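Local coordinates for CAG pathogenicity island protein 13 (Helicobacter pylori, PDB 2G3V), which is of unknown function but is encoded by the cag pathogenicity island, which specifies a type IV secretion system of the bacterium, at residues Asp36-Lys39 against Lys40-Gln44; Arg137-Asp140 against Ser141-Glu144; Lys71-Arg74 against Ala75-Ser79. All coordinates share one frame; numbering follows the deposited sequence.

Interaction 1: Asp36-Lys39 against Lys40-Gln44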
loop_
_atom_site.group_PDB
_atom_site.type_symbol
_atom_site.label_atom_id
_atom_site.label_comp_id
_atom_site.label_asym_id
_atom_site.label_seq_id
_atom_site.Cartn_x
_atom_site.Cartn_y
_atom_site.Cartn_z
ATOM N N ASP A 36 -7.744 -10.934 15.249
ATOM C CA ASP A 36 -6.723 -9.958 15.629
ATOM C C ASP A 36 -5.677 -9.657 14.578
ATOM O O ASP A 36 -5.252 -8.505 14.444
ATOM C CB ASP A 36 -6.028 -10.378 16.921
ATOM C CG ASP A 36 -6.904 -10.164 18.142
ATOM O OD1 ASP A 36 -7.374 -9.024 18.344
ATOM O OD2 ASP A 36 -7.124 -11.136 18.893
ATOM N N GLU A 37 -5.255 -10.681 13.842
ATOM C CA GLU A 37 -4.268 -10.494 12.782
ATOM C C GLU A 37 -4.886 -9.628 11.678
ATOM O O GLU A 37 -4.200 -8.856 11.019
ATOM C CB GLU A 37 -3.842 -11.842 12.197
ATOM C CG GLU A 37 -3.153 -12.774 13.178
ATOM C CD GLU A 37 -2.790 -14.104 12.536
ATOM O OE1 GLU A 37 -3.662 -14.700 11.874
ATOM O OE2 GLU A 37 -1.639 -14.558 12.692
ATOM N N LYS A 38 -6.192 -9.772 11.484
ATOM C CA LYS A 38 -6.905 -8.993 10.481
ATOM C C LYS A 38 -6.865 -7.507 10.868
ATOM O O LYS A 38 -6.424 -6.664 10.069
ATOM C CB LYS A 38 -8.357 -9.485 10.383
ATOM C CG LYS A 38 -9.213 -8.825 9.306
ATOM C CD LYS A 38 -10.489 -9.615 9.113
ATOM C CE LYS A 38 -11.396 -8.981 8.092
ATOM N NZ LYS A 38 -11.852 -7.624 8.510
ATOM N N LYS A 39 -7.308 -7.203 12.094
ATOM C CA LYS A 39 -7.329 -5.835 12.609
ATOM C C LYS A 39 -5.928 -5.249 12.564
ATOM O O LYS A 39 -5.735 -4.056 12.293
ATOM C CB LYS A 39 -7.855 -5.806 14.051
ATOM C CG LYS A 39 -7.841 -4.416 14.689
ATOM C CD LYS A 39 -8.712 -3.403 13.917
ATOM C CE LYS A 39 -10.218 -3.707 14.029
ATOM N NZ LYS A 39 -11.089 -2.660 13.429
ATOM N N LYS A 40 -4.943 -6.093 12.834
ATOM C CA LYS A 40 -3.559 -5.667 12.793
ATOM C C LYS A 40 -3.282 -5.047 11.418
ATOM O O LYS A 40 -2.650 -3.992 11.299
ATOM C CB LYS A 40 -2.650 -6.868 13.010
ATOM C CG LYS A 40 -1.185 -6.515 13.124
ATOM C CD LYS A 40 -0.320 -7.754 13.097
ATOM C CE LYS A 40 1.150 -7.417 13.366
ATOM N NZ LYS A 40 1.750 -6.525 12.328
ATOM N N ILE A 41 -3.765 -5.714 10.377
ATOM C CA ILE A 41 -3.594 -5.235 9.006
ATOM C C ILE A 41 -4.346 -3.914 8.790
ATOM O O ILE A 41 -3.785 -2.967 8.265
ATOM C CB ILE A 41 -4.127 -6.270 7.981
ATOM C CG1 ILE A 41 -3.477 -7.635 8.217
ATOM C CG2 ILE A 41 -3.900 -5.773 6.564
ATOM C CD1 ILE A 41 -2.065 -7.776 7.721
ATOM N N ILE A 42 -5.613 -3.870 9.203
ATOM C CA ILE A 42 -6.462 -2.677 9.068
ATOM C C ILE A 42 -5.909 -1.421 9.748
ATOM O O ILE A 42 -5.937 -0.333 9.175
ATOM C CB ILE A 42 -7.871 -2.966 9.619
ATOM C CG1 ILE A 42 -8.472 -4.160 8.857
ATOM C CG2 ILE A 42 -8.763 -1.721 9.497
ATOM C CD1 ILE A 42 -9.896 -4.559 9.318
ATOM N N ASP A 43 -5.420 -1.564 10.972
ATOM C CA ASP A 43 -4.862 -0.418 11.678
ATOM C C ASP A 43 -3.619 0.083 10.963
ATOM O O ASP A 43 -3.356 1.290 10.928
ATOM C CB ASP A 43 -4.515 -0.783 13.112
ATOM C CG ASP A 43 -5.731 -1.172 13.914
ATOM O OD1 ASP A 43 -6.848 -0.800 13.497
ATOM O OD2 ASP A 43 -5.567 -1.839 14.957
ATOM N N GLN A 44 -2.863 -0.841 10.376
ATOM C CA GLN A 44 -1.662 -0.478 9.645
ATOM C C GLN A 44 -1.987 0.333 8.391
ATOM O O GLN A 44 -1.270 1.259 8.021
ATOM C CB GLN A 44 -0.883 -1.727 9.242
ATOM C CG GLN A 44 0.439 -1.909 9.963
ATOM C CD GLN A 44 1.226 -3.082 9.412
ATOM O OE1 GLN A 44 0.969 -4.246 9.752
ATOM N NE2 GLN A 44 2.184 -2.785 8.532
#
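The carbonyl oxygen of Lys-38 is gripped twice from the next turn. Ile-42 N lies 3.0 Å from Lys-38 O, in the carbonyl plane, and makes the regular i to i+4 bond, while Ile-41 N reaches the same oxygen only through a weak bond, bent to 119° at the hydrogen. One residue on, the bond from Asp-43 N to Lys-39 O (2.8 Å) is nearly straight at 171°. With Lys-40 N on Asp-36 O and Ile-41 N on Glu-37 O, the ladder of an alpha helix is unbroken here.

The side chains illustrate i, i+4 pairing on such a ladder. Lys-39 swings CG away from its backbone N (chi1 177°) and then bends at chi2 and chi3, which lays its CD 3.2 Å from Asp-43 OD1. The contact is therefore made by the aliphatic part of the lysine; the ammonium NZ stays 4.6 Å from the same oxygen, so any attraction between the charges probably acts without direct contact. Lys-38 runs extended until a bend at chi4 sets its NZ 3.7 Å from Ile-42 CD1, the two chains crossing at a slant.

This is the first part of helix 35-57, near the protein surface. Asn-34 OD1 accepts from Glu-37 N, Thr-47 bonds back to Asp-43 O, and Glu-37 forms weak, long ion pairs with Lys-113 and Arg-116, from the connection between helices 82-105 and 128-133.

Interaction 2: Arg137-Asp140 against Ser141-Glu144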
loop_
_atom_site.group_PDB
_atom_site.type_symbol
_atom_site.label_atom_id
_atom_site.label_comp_id
_atom_site.label_asym_id
_atom_site.label_seq_id
_atom_site.Cartn_x
_atom_site.Cartn_y
_atom_site.Cartn_z
ATOM N N ARG A 137 17.973 8.487 -7.284
ATOM C CA ARG A 137 17.452 7.985 -8.550
ATOM C C ARG A 137 16.324 6.992 -8.331
ATOM O O ARG A 137 15.265 7.081 -8.948
ATOM C CB ARG A 137 18.575 7.323 -9.348
ATOM C CG ARG A 137 19.728 8.260 -9.723
ATOM C CD ARG A 137 19.285 9.342 -10.695
ATOM N NE ARG A 137 18.288 10.227 -10.104
ATOM C CZ ARG A 137 17.699 11.234 -10.743
ATOM N NH1 ARG A 137 18.001 11.493 -12.012
ATOM N NH2 ARG A 137 16.808 11.986 -10.111
ATOM N N GLU A 138 16.567 6.029 -7.454
ATOM C CA GLU A 138 15.558 5.024 -7.129
ATOM C C GLU A 138 14.246 5.706 -6.754
ATOM O O GLU A 138 13.183 5.371 -7.272
ATOM C CB GLU A 138 16.024 4.181 -5.944
ATOM C CG GLU A 138 16.809 2.943 -6.296
ATOM C CD GLU A 138 17.450 2.314 -5.070
ATOM O OE1 GLU A 138 16.755 2.185 -4.030
ATOM O OE2 GLU A 138 18.644 1.950 -5.153
HETATM N N MSE A 139 14.330 6.670 -5.845
HETATM C CA MSE A 139 13.138 7.372 -5.388
HETATM C C MSE A 139 12.453 8.115 -6.522
HETATM O O MSE A 139 11.234 8.075 -6.650
HETATM C CB MSE A 139 13.509 8.350 -4.262
HETATM C CG MSE A 139 12.324 9.071 -3.599
HETATM SE SE MSE A 139 11.111 7.930 -2.609
HETATM C CE MSE A 139 12.229 7.567 -1.076
ATOM N N ASP A 140 13.241 8.786 -7.352
ATOM C CA ASP A 140 12.682 9.555 -8.445
ATOM C C ASP A 140 11.872 8.728 -9.408
ATOM O O ASP A 140 10.767 9.107 -9.775
ATOM C CB ASP A 140 13.793 10.286 -9.202
ATOM C CG ASP A 140 13.290 11.533 -9.907
ATOM O OD1 ASP A 140 12.535 12.318 -9.273
ATOM O OD2 ASP A 140 13.653 11.736 -11.088
ATOM N N SER A 141 12.411 7.590 -9.832
ATOM C CA SER A 141 11.674 6.754 -10.780
ATOM C C SER A 141 10.514 6.026 -10.114
ATOM O O SER A 141 9.492 5.758 -10.755
ATOM C CB SER A 141 12.605 5.757 -11.476
ATOM O OG SER A 141 13.259 4.929 -10.541
ATOM N N GLN A 142 10.666 5.706 -8.833
ATOM C CA GLN A 142 9.603 5.032 -8.120
ATOM C C GLN A 142 8.426 5.986 -8.075
ATOM O O GLN A 142 7.287 5.589 -8.309
ATOM C CB GLN A 142 10.055 4.667 -6.701
ATOM C CG GLN A 142 9.141 3.654 -5.999
ATOM C CD GLN A 142 9.649 3.242 -4.632
ATOM O OE1 GLN A 142 9.687 4.050 -3.702
ATOM N NE2 GLN A 142 10.042 1.974 -4.497
ATOM N N ILE A 143 8.710 7.255 -7.797
ATOM C CA ILE A 143 7.669 8.280 -7.719
ATOM C C ILE A 143 7.019 8.450 -9.095
ATOM O O ILE A 143 5.805 8.542 -9.212
ATOM C CB ILE A 143 8.268 9.624 -7.232
ATOM C CG1 ILE A 143 8.731 9.485 -5.779
ATOM C CG2 ILE A 143 7.265 10.747 -7.394
ATOM C CD1 ILE A 143 9.367 10.743 -5.208
ATOM N N GLU A 144 7.838 8.482 -10.137
ATOM C CA GLU A 144 7.330 8.624 -11.497
ATOM C C GLU A 144 6.434 7.431 -11.852
ATOM O O GLU A 144 5.307 7.597 -12.326
ATOM C CB GLU A 144 8.499 8.700 -12.481
ATOM C CG GLU A 144 8.163 9.439 -13.777
ATOM C CD GLU A 144 7.738 10.889 -13.525
ATOM O OE1 GLU A 144 8.552 11.670 -12.971
ATOM O OE2 GLU A 144 6.589 11.248 -13.873
#
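Backbone hydrogen bonds join Arg-137 through Asp-140 to the residues four places on, an uninterrupted alpha-helical run. Ser-141 N meets Arg-137 O at 3.0 Å, nearly along the C=O axis, and Ile-143 N meets Met-139 O at 2.9 Å; Gln-142 N to Glu-138 O and Glu-144 N to Asp-140 O complete the set.

A second polar layer comes from Ser-141. Its OG sits in the crowded position between the backbone N and the carbonyl carbon (chi1 58°), which turns the hydroxyl back over the preceding turn, 3.3 Å from both Arg-137 O and Glu-138 O. Both links are weak, and which carbonyl the hydroxyl proton favours is not settled.

Among charged groups, Arg-137 NH2 and Asp-140 OD2 form a salt bridge of 3.3 Å. The oxygen stands well out of the guanidinium plane, so the pairing rests on charge and not on an N-H aimed at the carboxylate.

The apolar contact pairs selenomethionine Met-139 with Ile-143. CG of Met-139 lies 3.8 Å from Ile-143 CD1, and the methionine chain, folded at chi2 and chi3, then turns its selenium toward the Gln-142 side.

Helix 136-149 carries this buried edge against helix 82-105, where Met-139 touches Phe-85 and Ile-143 packs on Lys-84 and Val-88. Met-139 also touches Met-70 and Met-134, and Gln-142 touches Pro-124 and Met-134, all from loops.

Interaction 3: Lys71-Arg74 against Ala75-Ser79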
loop_
_atom_site.group_PDB
_atom_site.type_symbol
_atom_site.label_atom_id
_atom_site.label_comp_id
_atom_site.label_asym_id
_atom_site.label_seq_id
_atom_site.Cartn_x
_atom_site.Cartn_y
_atom_site.Cartn_z
ATOM N N LYS A 71 18.491 9.337 3.306
ATOM C CA LYS A 71 19.867 9.170 3.743
ATOM C C LYS A 71 20.530 10.541 3.565
ATOM O O LYS A 71 21.334 10.994 4.389
ATOM C CB LYS A 71 20.572 8.111 2.891
ATOM C CG LYS A 71 21.908 7.647 3.469
ATOM C CD LYS A 71 22.573 6.615 2.565
ATOM C CE LYS A 71 21.741 5.336 2.408
ATOM N NZ LYS A 71 21.589 4.558 3.666
ATOM N N ASP A 72 20.149 11.204 2.484
ATOM C CA ASP A 72 20.664 12.523 2.156
ATOM C C ASP A 72 19.495 13.457 1.864
ATOM O O ASP A 72 18.988 13.487 0.749
ATOM C CB ASP A 72 21.565 12.445 0.919
ATOM C CG ASP A 72 22.347 13.712 0.693
ATOM O OD1 ASP A 72 21.790 14.809 0.946
ATOM O OD2 ASP A 72 23.511 13.614 0.254
ATOM N N TYR A 73 19.057 14.197 2.874
ATOM C CA TYR A 73 17.962 15.144 2.694
ATOM C C TYR A 73 18.453 16.199 1.704
ATOM O O TYR A 73 17.761 16.557 0.754
ATOM C CB TYR A 73 17.618 15.782 4.043
ATOM C CG TYR A 73 16.792 17.045 3.975
ATOM C CD1 TYR A 73 15.402 16.996 3.830
ATOM C CD2 TYR A 73 17.403 18.295 4.095
ATOM C CE1 TYR A 73 14.638 18.168 3.817
ATOM C CE2 TYR A 73 16.654 19.462 4.079
ATOM C CZ TYR A 73 15.272 19.399 3.945
ATOM O OH TYR A 73 14.546 20.567 3.952
ATOM N N ARG A 74 19.668 16.676 1.939
ATOM C CA ARG A 74 20.310 17.674 1.087
ATOM C C ARG A 74 19.899 17.570 -0.394
ATOM O O ARG A 74 19.156 18.389 -0.912
ATOM C CB ARG A 74 21.833 17.498 1.180
ATOM C CG ARG A 74 22.659 18.569 0.486
ATOM C CD ARG A 74 24.032 18.059 0.047
ATOM N NE ARG A 74 24.010 17.421 -1.269
ATOM C CZ ARG A 74 23.545 17.990 -2.379
ATOM N NH1 ARG A 74 23.572 17.334 -3.535
ATOM N NH2 ARG A 74 23.039 19.212 -2.332
ATOM N N ALA A 75 20.398 16.526 -1.040
ATOM C CA ALA A 75 20.221 16.223 -2.465
ATOM C C ALA A 75 18.801 15.957 -2.920
ATOM O O ALA A 75 18.451 16.220 -4.062
ATOM C CB ALA A 75 21.095 15.024 -2.824
ATOM N N VAL A 76 17.987 15.419 -2.021
ATOM C CA VAL A 76 16.615 15.112 -2.359
ATOM C C VAL A 76 15.819 16.371 -2.685
ATOM O O VAL A 76 15.054 16.378 -3.650
ATOM C CB VAL A 76 15.928 14.342 -1.209
ATOM C CG1 VAL A 76 14.498 14.015 -1.590
ATOM C CG2 VAL A 76 16.708 13.065 -0.890
ATOM N N ILE A 77 15.992 17.433 -1.901
ATOM C CA ILE A 77 15.246 18.660 -2.170
ATOM C C ILE A 77 15.681 19.328 -3.464
ATOM O O ILE A 77 14.905 20.049 -4.082
ATOM C CB ILE A 77 15.341 19.681 -1.009
ATOM C CG1 ILE A 77 16.791 19.855 -0.564
ATOM C CG2 ILE A 77 14.449 19.240 0.130
ATOM C CD1 ILE A 77 16.976 20.765 0.651
ATOM N N LYS A 78 16.916 19.074 -3.881
ATOM C CA LYS A 78 17.442 19.644 -5.118
ATOM C C LYS A 78 17.084 18.749 -6.309
ATOM O O LYS A 78 16.542 19.206 -7.317
ATOM C CB LYS A 78 18.969 19.791 -5.029
ATOM C CG LYS A 78 19.440 20.765 -3.946
ATOM C CD LYS A 78 19.066 22.210 -4.282
ATOM C CE LYS A 78 19.259 23.142 -3.092
ATOM N NZ LYS A 78 18.268 22.870 -2.006
ATOM N N SER A 79 17.391 17.465 -6.184
ATOM C CA SER A 79 17.111 16.529 -7.257
ATOM C C SER A 79 15.620 16.248 -7.457
ATOM O O SER A 79 15.132 16.213 -8.587
ATOM C CB SER A 79 17.841 15.214 -6.990
ATOM O OG SER A 79 19.206 15.444 -6.689
#
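Asp-72 caps the start of a short helix, accepting from Ala-75 N with its OD1 at 3.0 Å in a nearly straight bond, 165° at the hydrogen. The aspartate is the N-cap residue, and its carboxylate turns back to an amide of the first turn, where the helix has no preceding turn to supply an i-4 acceptor. With CG anti to the backbone N (chi1 -168°), the carboxylate extends toward the first-turn amides. The exact place of OD1 is less certain, because the model crowds it.

Tyr-73 and Ile-77 form the apolar side of the same turn. The tyrosine, with chi1 163°, sends its ring obliquely across Ile-77, which applies both branches to it: CG2, near CE1 and CZ, approaches the ring off-centre in a CH-pi contact, 4.3 Å from the centroid, while CD1 lies 3.7 Å from Tyr-73 CE2. The rotamer of Ile-77 is itself doubtful, since its CG1 is modelled too close to Arg-74 O. Beyond the ring, the tyrosine hydroxyl is hydrogen-bonded to Asp-63 of helix 59-69.

Arg-74 folds back on its neighbour. Its bend at chi3 places the guanidinium with one face over the methyl of Ala-75, NH1 being 3.5 Å from Ala-75 CB.

At the far end, Ala-75 O accepts two bonds from Ser-79, from N at 2.7 Å and from OG at 2.8 Å, the hydroxyl lying above the carbonyl plane.

Helix 73-79 thus follows helix 59-69, to which Tyr-73 ties it. Val-76 and Ser-79 touch Ile-136 of helix 136-149; just before helix 73-79, Lys-71 makes a cation-pi contact with Phe-132 of helix 128-133.

How the interactions relate
Followed from the N terminus, the chain meets interaction 1 on helix 35-57, then interaction 3 on helix 73-79, and finally interaction 2 on helix 136-149. Each joins adjoining residues within a helix or at its start, so none closes a long loop; they stand in series, neither nesting nor crossing. Interaction 1 lies across the chain's centre from the others, its centre about 29 Å from that of interaction 2 and 34 Å from that of interaction 3. Interactions 2 and 3 share one side, their nearest atoms about 5 Å apart without touching; Ile-136, at the start of helix 136-149, touches Val-76 and Ser-79 and so joins the two helices in this all-helical fold.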